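PDB 3G5Q: methylenetetrahydrofolate--tRNA-(uracil-5-)-methyltransferase TrmFO from Thermus thermophilus, which probably catalyses the folate- and FAD-dependent methylation of uridine 54 in tRNA to 5-methyluridine, using NADH or NADPH as reductant. Local coordinates for residues Arg3-Gly8 with Pro26-Glu31; Arg122-Gly127 with Glu143-Arg148; Glu321-Arg326 with Gly377-Leu382. All coordinates share one frame; numbering follows the deposited sequence.

Contact 1 (Arg3-Gly8 with Pro26-Glu31). With FAD (flavin-adenine dinucleotide), chain B.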
# COMPACT_ATOMS: atom_id res chain seq x y z
N ARG A 3 28.29 -6.17 6.13
CA ARG A 3 27.12 -7.02 6.31
C ARG A 3 25.92 -6.12 6.54
O ARG A 3 25.96 -5.25 7.40
CB ARG A 3 27.30 -7.98 7.49
CG ARG A 3 26.19 -9.02 7.59
CD ARG A 3 26.48 -10.13 8.61
NE ARG A 3 27.58 -10.99 8.17
CZ ARG A 3 27.42 -12.14 7.53
NH1 ARG A 3 28.49 -12.84 7.17
NH2 ARG A 3 26.21 -12.60 7.25
N VAL A 4 24.87 -6.31 5.75
CA VAL A 4 23.67 -5.49 5.89
C VAL A 4 22.63 -6.11 6.83
O VAL A 4 22.36 -7.30 6.75
CB VAL A 4 23.01 -5.23 4.54
CG1 VAL A 4 21.64 -4.57 4.73
CG2 VAL A 4 23.92 -4.38 3.66
N ASN A 5 22.07 -5.29 7.72
CA ASN A 5 21.00 -5.74 8.61
C ASN A 5 19.63 -5.74 7.94
O ASN A 5 19.27 -4.80 7.23
CB ASN A 5 20.95 -4.89 9.88
CG ASN A 5 22.29 -4.79 10.58
OD1 ASN A 5 22.86 -5.79 11.00
ND2 ASN A 5 22.79 -3.57 10.73
N VAL A 6 18.86 -6.80 8.17
CA VAL A 6 17.47 -6.84 7.75
C VAL A 6 16.65 -7.22 8.98
O VAL A 6 16.85 -8.28 9.56
CB VAL A 6 17.23 -7.84 6.61
CG1 VAL A 6 15.74 -7.92 6.26
CG2 VAL A 6 18.05 -7.46 5.36
N VAL A 7 15.76 -6.33 9.40
CA VAL A 7 15.00 -6.56 10.62
C VAL A 7 13.59 -7.02 10.28
O VAL A 7 12.77 -6.23 9.79
CB VAL A 7 14.95 -5.31 11.52
CG1 VAL A 7 14.27 -5.63 12.83
CG2 VAL A 7 16.37 -4.76 11.77
N GLY A 8 13.32 -8.29 10.53
CA GLY A 8 12.03 -8.90 10.27
C GLY A 8 12.13 -9.86 9.10
O GLY A 8 12.58 -9.48 8.03
N PRO A 26 26.49 -9.81 2.13
CA PRO A 26 26.20 -10.60 3.33
C PRO A 26 25.10 -9.94 4.15
O PRO A 26 25.02 -8.71 4.16
CB PRO A 26 27.52 -10.57 4.12
CG PRO A 26 28.53 -9.90 3.24
CD PRO A 26 27.78 -9.10 2.22
N VAL A 27 24.28 -10.74 4.82
CA VAL A 27 23.11 -10.23 5.53
C VAL A 27 23.08 -10.71 6.97
O VAL A 27 23.43 -11.85 7.26
CB VAL A 27 21.79 -10.69 4.85
CG1 VAL A 27 20.56 -10.29 5.69
CG2 VAL A 27 21.68 -10.15 3.44
N ARG A 28 22.65 -9.83 7.87
CA ARG A 28 22.29 -10.25 9.21
C ARG A 28 20.78 -10.07 9.36
O ARG A 28 20.29 -8.95 9.44
CB ARG A 28 23.03 -9.42 10.26
CG ARG A 28 22.81 -9.92 11.67
CD ARG A 28 23.57 -9.06 12.67
NE ARG A 28 25.02 -9.11 12.49
CZ ARG A 28 25.75 -8.17 11.87
NH1 ARG A 28 25.17 -7.10 11.34
NH2 ARG A 28 27.06 -8.32 11.78
N LEU A 29 20.05 -11.19 9.39
CA LEU A 29 18.59 -11.19 9.41
C LEU A 29 18.05 -11.42 10.82
O LEU A 29 18.21 -12.50 11.39
CB LEU A 29 18.05 -12.24 8.45
CG LEU A 29 16.52 -12.42 8.30
CD1 LEU A 29 15.85 -11.14 7.79
CD2 LEU A 29 16.20 -13.58 7.39
N PHE A 30 17.43 -10.40 11.39
CA PHE A 30 16.84 -10.50 12.71
C PHE A 30 15.38 -10.94 12.59
O PHE A 30 14.62 -10.41 11.77
CB PHE A 30 16.89 -9.16 13.43
CG PHE A 30 18.29 -8.65 13.68
CD1 PHE A 30 18.97 -7.95 12.69
CD2 PHE A 30 18.91 -8.86 14.89
CE1 PHE A 30 20.25 -7.47 12.92
CE2 PHE A 30 20.19 -8.39 15.13
CZ PHE A 30 20.86 -7.69 14.14
N GLU A 31 15.00 -11.91 13.40
CA GLU A 31 13.59 -12.30 13.51
C GLU A 31 13.31 -12.67 14.96
O GLU A 31 13.96 -13.56 15.52
CB GLU A 31 13.27 -13.45 12.56
CG GLU A 31 11.89 -14.09 12.80
CD GLU A 31 10.74 -13.09 12.69
OE1 GLU A 31 9.98 -12.94 13.68
OE2 GLU A 31 10.57 -12.46 11.62
PA FAD B . 5.29 -9.60 8.27
O1A FAD B . 4.39 -9.64 9.47
O2A FAD B . 5.00 -10.69 7.26
O5B FAD B . 6.83 -9.69 8.74
C5B FAD B . 7.32 -8.90 9.83
C4B FAD B . 8.26 -9.76 10.68
O4B FAD B . 9.01 -8.97 11.58
C3B FAD B . 7.50 -10.78 11.51
O3B FAD B . 8.03 -12.05 11.22
C2B FAD B . 7.74 -10.35 12.95
O2B FAD B . 7.89 -11.43 13.84
C1B FAD B . 9.05 -9.59 12.86
N9A FAD B . 9.26 -8.54 13.87
C8A FAD B . 8.38 -7.58 14.31
N7A FAD B . 9.03 -6.79 15.20
C5A FAD B . 10.30 -7.23 15.33
C6A FAD B . 11.39 -6.80 16.11
N6A FAD B . 11.35 -5.67 16.81
N1A FAD B . 12.58 -7.48 16.01
C2A FAD B . 12.69 -8.56 15.17
N3A FAD B . 11.63 -8.99 14.42
C4A FAD B . 10.45 -8.33 14.50
N1 FAD B . -2.22 -9.45 3.39
C2 FAD B . -2.81 -9.97 2.26
O2 FAD B . -2.35 -9.71 1.16
N3 FAD B . -3.93 -10.77 2.35
C4 FAD B . -4.46 -11.06 3.60
O4 FAD B . -5.45 -11.77 3.70
C4X FAD B . -3.86 -10.54 4.74
N5 FAD B . -4.40 -10.82 5.97
C5X FAD B . -3.81 -10.32 7.11
C6 FAD B . -4.37 -10.63 8.35
C7 FAD B . -3.79 -10.14 9.51
C7M FAD B . -4.39 -10.47 10.85
C8 FAD B . -2.66 -9.33 9.44
C8M FAD B . -2.04 -8.80 10.71
C9 FAD B . -2.11 -9.02 8.19
C9A FAD B . -2.67 -9.51 7.01
N10 FAD B . -2.13 -9.19 5.76
C10 FAD B . -2.73 -9.74 4.64
C1' FAD B . -1.50 -7.84 5.58
C2' FAD B . -0.02 -7.91 5.16
O2' FAD B . 0.08 -7.98 3.74
C3' FAD B . 0.73 -9.08 5.82
O3' FAD B . 0.77 -8.83 7.21
C4' FAD B . 2.15 -9.29 5.25
O4' FAD B . 2.78 -10.43 5.80
C5' FAD B . 3.04 -8.07 5.49
O5' FAD B . 4.38 -8.37 5.18
P FAD B . 5.56 -7.79 6.11
O1P FAD B . 5.57 -6.28 6.00
O2P FAD B . 6.85 -8.44 5.70
O3P FAD B . 5.15 -8.12 7.64
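V4, V6 and G8 share a ladder of backbone hydrogen bonds with P26, R28 and F30, linking two parallel strands whose short axes differ by 19°. V4 N gives to P26 O (2.9 Å), R28 N to V4 O, V6 N to R28 O and F30 N to V6 O; G8 N closes the ladder on F30 O (2.8 Å).

Polar side chains reinforce its start. R3 sets CG anti to its N (chi1 -171°) and bends at chi3, which carries NH2 to V27 O (2.9 Å); the oxygen lies in the guanidinium plane, although the donor stands above the carbonyl plane. P26 CB packs over the centre of one face of the R3 guanidinium. R28 NH1 gives a hydrogen bond to N5 OD1 at 2.7 Å, almost in the plane of its own guanidinium, while R3 CD sits over one face of the R28 guanidinium, toward its rim. With an alanine in place of R3, V27 O would probably lose its side-chain donor, and P26 and R28 the cover over their flanks.

Valine suits a buried strand: its beta-branched side chain favours extended backbone and offers two methyls for packing. V6 CG1 meets L29 CD1 (3.6 Å) and V6 CG2 meets V27 CG1. On the other face, F30 turns its ring edge to N5 OD1, 3.6 Å from CE1.

Beyond the strand ends, the E31 carboxylate accepts both adenosine ribose hydroxyls of FAD, O2B on OE1 and O3B on OE2, each at 2.6 Å. G8 CA lies 3.3 Å from FAD O4B, where a side chain would clash.

This is the beta-alpha-beta start of a Rossmann-type FAD fold: helix 11-22 covers V4, V6 and V27 through L20, strand 129-131 flanks 4-7, and strand 114-117 flanks 27-30.

Contact 2 (Arg122-Gly127 with Glu143-Arg148)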
# COMPACT_ATOMS: atom_id res chain seq x y z
N ARG A 122 15.27 -3.94 19.44
CA ARG A 122 14.59 -2.95 20.26
C ARG A 122 15.03 -1.52 19.95
O ARG A 122 14.33 -0.57 20.28
CB ARG A 122 14.78 -3.27 21.75
CG ARG A 122 14.19 -4.63 22.14
CD ARG A 122 14.52 -5.01 23.60
NE ARG A 122 14.04 -3.99 24.52
CZ ARG A 122 12.79 -3.93 24.99
NH1 ARG A 122 11.89 -4.84 24.65
NH2 ARG A 122 12.46 -2.94 25.80
N GLU A 123 16.18 -1.40 19.30
CA GLU A 123 16.67 -0.12 18.79
C GLU A 123 17.07 -0.32 17.33
O GLU A 123 17.43 -1.43 16.94
CB GLU A 123 17.90 0.35 19.59
CG GLU A 123 17.63 0.66 21.06
CD GLU A 123 17.72 -0.56 21.95
OE1 GLU A 123 17.07 -0.57 23.02
OE2 GLU A 123 18.45 -1.52 21.59
N ILE A 124 17.02 0.74 16.53
CA ILE A 124 17.49 0.63 15.15
C ILE A 124 18.97 0.25 15.13
O ILE A 124 19.80 0.95 15.70
CB ILE A 124 17.34 1.96 14.38
CG1 ILE A 124 15.89 2.47 14.44
CG2 ILE A 124 17.77 1.79 12.93
CD1 ILE A 124 15.74 3.94 14.11
N PRO A 125 19.30 -0.88 14.47
CA PRO A 125 20.70 -1.31 14.34
C PRO A 125 21.51 -0.28 13.56
O PRO A 125 20.98 0.33 12.63
CB PRO A 125 20.59 -2.61 13.53
CG PRO A 125 19.20 -3.10 13.78
CD PRO A 125 18.35 -1.87 13.94
N PRO A 126 22.79 -0.09 13.92
CA PRO A 126 23.63 0.85 13.17
C PRO A 126 24.07 0.25 11.82
O PRO A 126 23.97 -0.96 11.64
CB PRO A 126 24.85 1.05 14.08
CG PRO A 126 24.91 -0.19 14.93
CD PRO A 126 23.51 -0.75 15.02
N GLY A 127 24.56 1.09 10.91
CA GLY A 127 25.05 0.60 9.64
C GLY A 127 23.98 0.62 8.55
O GLY A 127 23.04 1.42 8.60
N GLU A 143 8.39 2.32 19.15
CA GLU A 143 8.71 3.48 19.98
C GLU A 143 10.09 4.06 19.65
O GLU A 143 10.29 5.27 19.72
CB GLU A 143 8.57 3.15 21.47
CG GLU A 143 7.13 2.92 21.94
CD GLU A 143 6.22 4.14 21.72
OE1 GLU A 143 6.63 5.26 22.08
OE2 GLU A 143 5.10 3.97 21.20
N ALA A 144 11.04 3.20 19.29
CA ALA A 144 12.34 3.65 18.84
C ALA A 144 12.23 4.46 17.54
O ALA A 144 12.88 5.48 17.38
CB ALA A 144 13.28 2.47 18.65
N LEU A 145 11.39 4.01 16.61
CA LEU A 145 11.16 4.77 15.38
C LEU A 145 10.53 6.13 15.66
O LEU A 145 10.87 7.12 15.03
CB LEU A 145 10.31 3.96 14.40
CG LEU A 145 11.09 2.84 13.70
CD1 LEU A 145 10.17 1.72 13.24
CD2 LEU A 145 11.87 3.42 12.51
N LYS A 146 9.61 6.19 16.62
CA LYS A 146 8.98 7.45 16.97
C LYS A 146 9.98 8.39 17.61
O LYS A 146 9.98 9.59 17.32
CB LYS A 146 7.79 7.23 17.92
CG LYS A 146 6.50 6.88 17.18
CD LYS A 146 5.47 6.27 18.12
CE LYS A 146 5.05 7.24 19.21
NZ LYS A 146 3.78 6.80 19.86
N ARG A 147 10.82 7.85 18.49
CA ARG A 147 11.81 8.65 19.19
C ARG A 147 12.71 9.27 18.16
O ARG A 147 13.08 10.45 18.27
CB ARG A 147 12.66 7.80 20.16
CG ARG A 147 12.09 7.63 21.56
CD ARG A 147 13.16 7.16 22.56
NE ARG A 147 13.87 5.95 22.11
CZ ARG A 147 13.42 4.71 22.29
NH1 ARG A 147 12.26 4.50 22.89
NH2 ARG A 147 14.14 3.69 21.85
N ARG A 148 13.07 8.48 17.16
CA ARG A 148 14.07 8.94 16.21
C ARG A 148 13.52 9.87 15.14
O ARG A 148 14.21 10.79 14.72
CB ARG A 148 14.80 7.77 15.54
CG ARG A 148 15.77 8.25 14.47
CD ARG A 148 17.02 7.40 14.41
NE ARG A 148 17.95 7.92 13.43
CZ ARG A 148 18.80 7.18 12.73
NH1 ARG A 148 18.85 5.86 12.89
NH2 ARG A 148 19.60 7.76 11.85
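I124, packed on L145 and R148, joins two parts of the Rossmann-type FAD-binding fold: the irregular connection between parallel strands 114-117 and 129-131, and helix 139-149, which follows the second of them. The packing is modest and rests on aliphatic groups, as suits a partly exposed margin; the side chain of R122 lies about 6 Å from the bound FAD.

A144 contributes a side chain of a single methyl, and that allows the loop backbone to run close to the helix. A144 CB points to the loop and sits 3.6 Å from R122 O, with E123 CA next along at 4.3 Å. The carbonyl oxygen here meets a methyl group, so the approach is one of van der Waals contact.

Next on the helix L145, and a turn beyond A144 R148, receive the side chain of I124. With CG1 anti to its carbonyl carbon (chi1 -55°), I124 sends its longer branch to the helix, and CD1 comes 4.2 Å from L145 CD2. L145 is buried, whereas R148 is exposed, and an arginine fits that boundary because its methylenes can line an apolar neighbour while the guanidinium stays at the surface. R148 also touches A328 of another loop.

I124 and R148 cross at about a right angle: the methyl CD1 rests 3.7 Å from R148 CD and 3.9 Å from R148 NH1, approaching the guanidinium obliquely.

Contact 3 (Glu321-Arg326 with Gly377-Leu382)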
# COMPACT_ATOMS: atom_id res chain seq x y z
N GLU A 321 11.45 7.42 -3.00
CA GLU A 321 10.98 6.38 -3.93
C GLU A 321 11.89 5.16 -3.91
O GLU A 321 11.51 4.07 -4.33
CB GLU A 321 10.94 6.94 -5.37
CG GLU A 321 9.89 8.02 -5.62
CD GLU A 321 10.36 9.43 -5.25
OE1 GLU A 321 9.65 10.40 -5.58
OE2 GLU A 321 11.44 9.57 -4.64
N THR A 322 13.11 5.36 -3.45
CA THR A 322 14.09 4.29 -3.32
C THR A 322 13.83 3.45 -2.07
O THR A 322 14.43 2.39 -1.87
CB THR A 322 15.46 4.93 -3.17
OG1 THR A 322 15.41 5.83 -2.06
CG2 THR A 322 15.82 5.72 -4.44
N LEU A 323 12.91 3.94 -1.23
CA LEU A 323 12.61 3.34 0.08
C LEU A 323 13.68 3.60 1.13
O LEU A 323 13.60 3.11 2.25
CB LEU A 323 12.30 1.85 -0.03
CG LEU A 323 11.06 1.55 -0.88
CD1 LEU A 323 10.86 0.05 -1.02
CD2 LEU A 323 9.82 2.24 -0.31
N GLU A 324 14.69 4.38 0.76
CA GLU A 324 15.66 4.88 1.73
C GLU A 324 15.05 6.04 2.49
O GLU A 324 14.37 6.89 1.90
CB GLU A 324 16.91 5.37 1.00
CG GLU A 324 18.10 5.67 1.93
CD GLU A 324 19.34 6.06 1.15
OE1 GLU A 324 19.21 6.42 -0.04
OE2 GLU A 324 20.44 6.00 1.73
N PHE A 325 15.28 6.09 3.80
CA PHE A 325 14.83 7.23 4.59
C PHE A 325 15.47 8.50 4.05
O PHE A 325 16.68 8.52 3.84
CB PHE A 325 15.20 7.05 6.07
CG PHE A 325 14.24 6.19 6.84
CD1 PHE A 325 14.26 4.81 6.71
CD2 PHE A 325 13.33 6.76 7.72
CE1 PHE A 325 13.37 4.02 7.43
CE2 PHE A 325 12.44 5.98 8.44
CZ PHE A 325 12.47 4.60 8.30
N ARG A 326 14.68 9.55 3.82
CA ARG A 326 15.21 10.81 3.28
C ARG A 326 16.23 11.47 4.21
O ARG A 326 17.14 12.15 3.74
CB ARG A 326 14.07 11.80 2.98
CG ARG A 326 12.99 11.22 2.08
CD ARG A 326 12.27 12.29 1.29
NE ARG A 326 11.40 13.11 2.12
CZ ARG A 326 10.08 12.94 2.23
NH1 ARG A 326 9.47 11.97 1.55
NH2 ARG A 326 9.37 13.75 3.01
N GLY A 377 4.97 2.70 -9.68
CA GLY A 377 3.84 3.52 -9.29
C GLY A 377 3.61 3.46 -7.79
O GLY A 377 3.26 4.46 -7.16
N LEU A 378 3.81 2.29 -7.21
CA LEU A 378 3.61 2.10 -5.78
C LEU A 378 4.61 2.90 -4.92
O LEU A 378 4.21 3.56 -3.97
CB LEU A 378 3.68 0.61 -5.44
CG LEU A 378 3.42 0.20 -3.99
CD1 LEU A 378 2.01 0.59 -3.58
CD2 LEU A 378 3.63 -1.30 -3.80
N VAL A 379 5.90 2.85 -5.25
CA VAL A 379 6.89 3.55 -4.42
C VAL A 379 6.85 5.07 -4.64
O VAL A 379 7.16 5.85 -3.73
CB VAL A 379 8.32 2.99 -4.57
CG1 VAL A 379 8.37 1.53 -4.08
CG2 VAL A 379 8.83 3.11 -6.01
N ARG A 380 6.43 5.50 -5.82
CA ARG A 380 6.24 6.92 -6.08
C ARG A 380 5.15 7.43 -5.17
O ARG A 380 5.26 8.51 -4.59
CB ARG A 380 5.85 7.16 -7.55
CG ARG A 380 7.06 7.29 -8.45
CD ARG A 380 6.68 7.24 -9.92
NE ARG A 380 7.88 7.42 -10.73
CZ ARG A 380 8.80 6.47 -10.89
NH1 ARG A 380 8.63 5.27 -10.35
NH2 ARG A 380 9.88 6.71 -11.62
N TYR A 381 4.09 6.64 -5.02
CA TYR A 381 2.99 7.03 -4.16
C TYR A 381 3.44 7.10 -2.70
O TYR A 381 3.13 8.07 -2.01
CB TYR A 381 1.83 6.07 -4.34
CG TYR A 381 0.61 6.44 -3.55
CD1 TYR A 381 -0.41 7.20 -4.12
CD2 TYR A 381 0.47 6.04 -2.22
CE1 TYR A 381 -1.53 7.55 -3.38
CE2 TYR A 381 -0.65 6.38 -1.48
CZ TYR A 381 -1.64 7.13 -2.06
OH TYR A 381 -2.77 7.46 -1.33
N LEU A 382 4.14 6.08 -2.22
CA LEU A 382 4.69 6.11 -0.86
C LEU A 382 5.50 7.38 -0.62
O LEU A 382 5.37 8.01 0.42
CB LEU A 382 5.58 4.88 -0.59
CG LEU A 382 4.94 3.49 -0.64
CD1 LEU A 382 6.00 2.43 -0.36
CD2 LEU A 382 3.79 3.36 0.36
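L323 meets V379 and L382 across the contact, a leucine from a loop laid against two residues of a helix three positions apart. The L323 CD2 methyl does the touching, 3.8 Å from L382 CD1 and 4.1 Å from V379 CG1; the L323 and V379 side chains cross at about a right angle. V379 and L382, nearly one turn apart, can both reach it. In the other half of the first shell, E321 O is 3.3 Å from V379 CG2: V379 has CG1 anti to its carbonyl carbon (chi1 -63°), which puts CG2 between the backbone N and C, facing that oxygen. A valine is compact enough to let the backbones come close, 5.0 Å between E321 CA and V379 CA. The E321 side chain lies against the helix, with E321 CG 3.8 Å from R380 CA, and also touches A383 and T384. Across these two segments it is the CG methylene that packs; E321 OE1 and R380 NE are too far apart to form a salt bridge.

Behind these contacts, L323 takes a left-handed backbone conformation (phi 74°), which bends the loop, and T322 OG1 accepts from E324 N at 3.3 Å in an ST turn, a place where a threonine hydroxyl serves well. N356 ND2 donates a hydrogen bond to T322 O, which probably helps hold the turn. On the helix side, R380 points CB away from the loop and uses NH1 to bind P369 O and G376 O.

The loop comes after helix 315-318 and runs into strand 331-333, an edge of the parallel sheet, with L323 already hydrogen-bonded through its backbone to A333. Helix 343-361 lies against both partners, L352 touching L323 as well as V379, and thus helix 374-384 packs onto the loop and that long helix together.

How the contacts relate
From the N terminus, contact 1 closes first, pairing strands 4-7 and 27-30, with helix 11-22 as the crossover between them. Contact 2 then closes a short excursion through strand 129-131, bringing helix 139-149 back to the preceding loop. Contact 3 closes the longest loop, 50 residues that include strand 331-333 and helix 343-361. The three follow in series; none nests within or crosses another. Contacts 1 and 2 nevertheless touch, V7 CG2 lying 3.8 Å from P125 CG, so the loop of 122-127 packs on strand 4-7. Contact 3 is about 21 Å from contact 1 and 20 Å from contact 2, centre to centre, and ties the loop leading to edge strand 331-333 to helix 374-384.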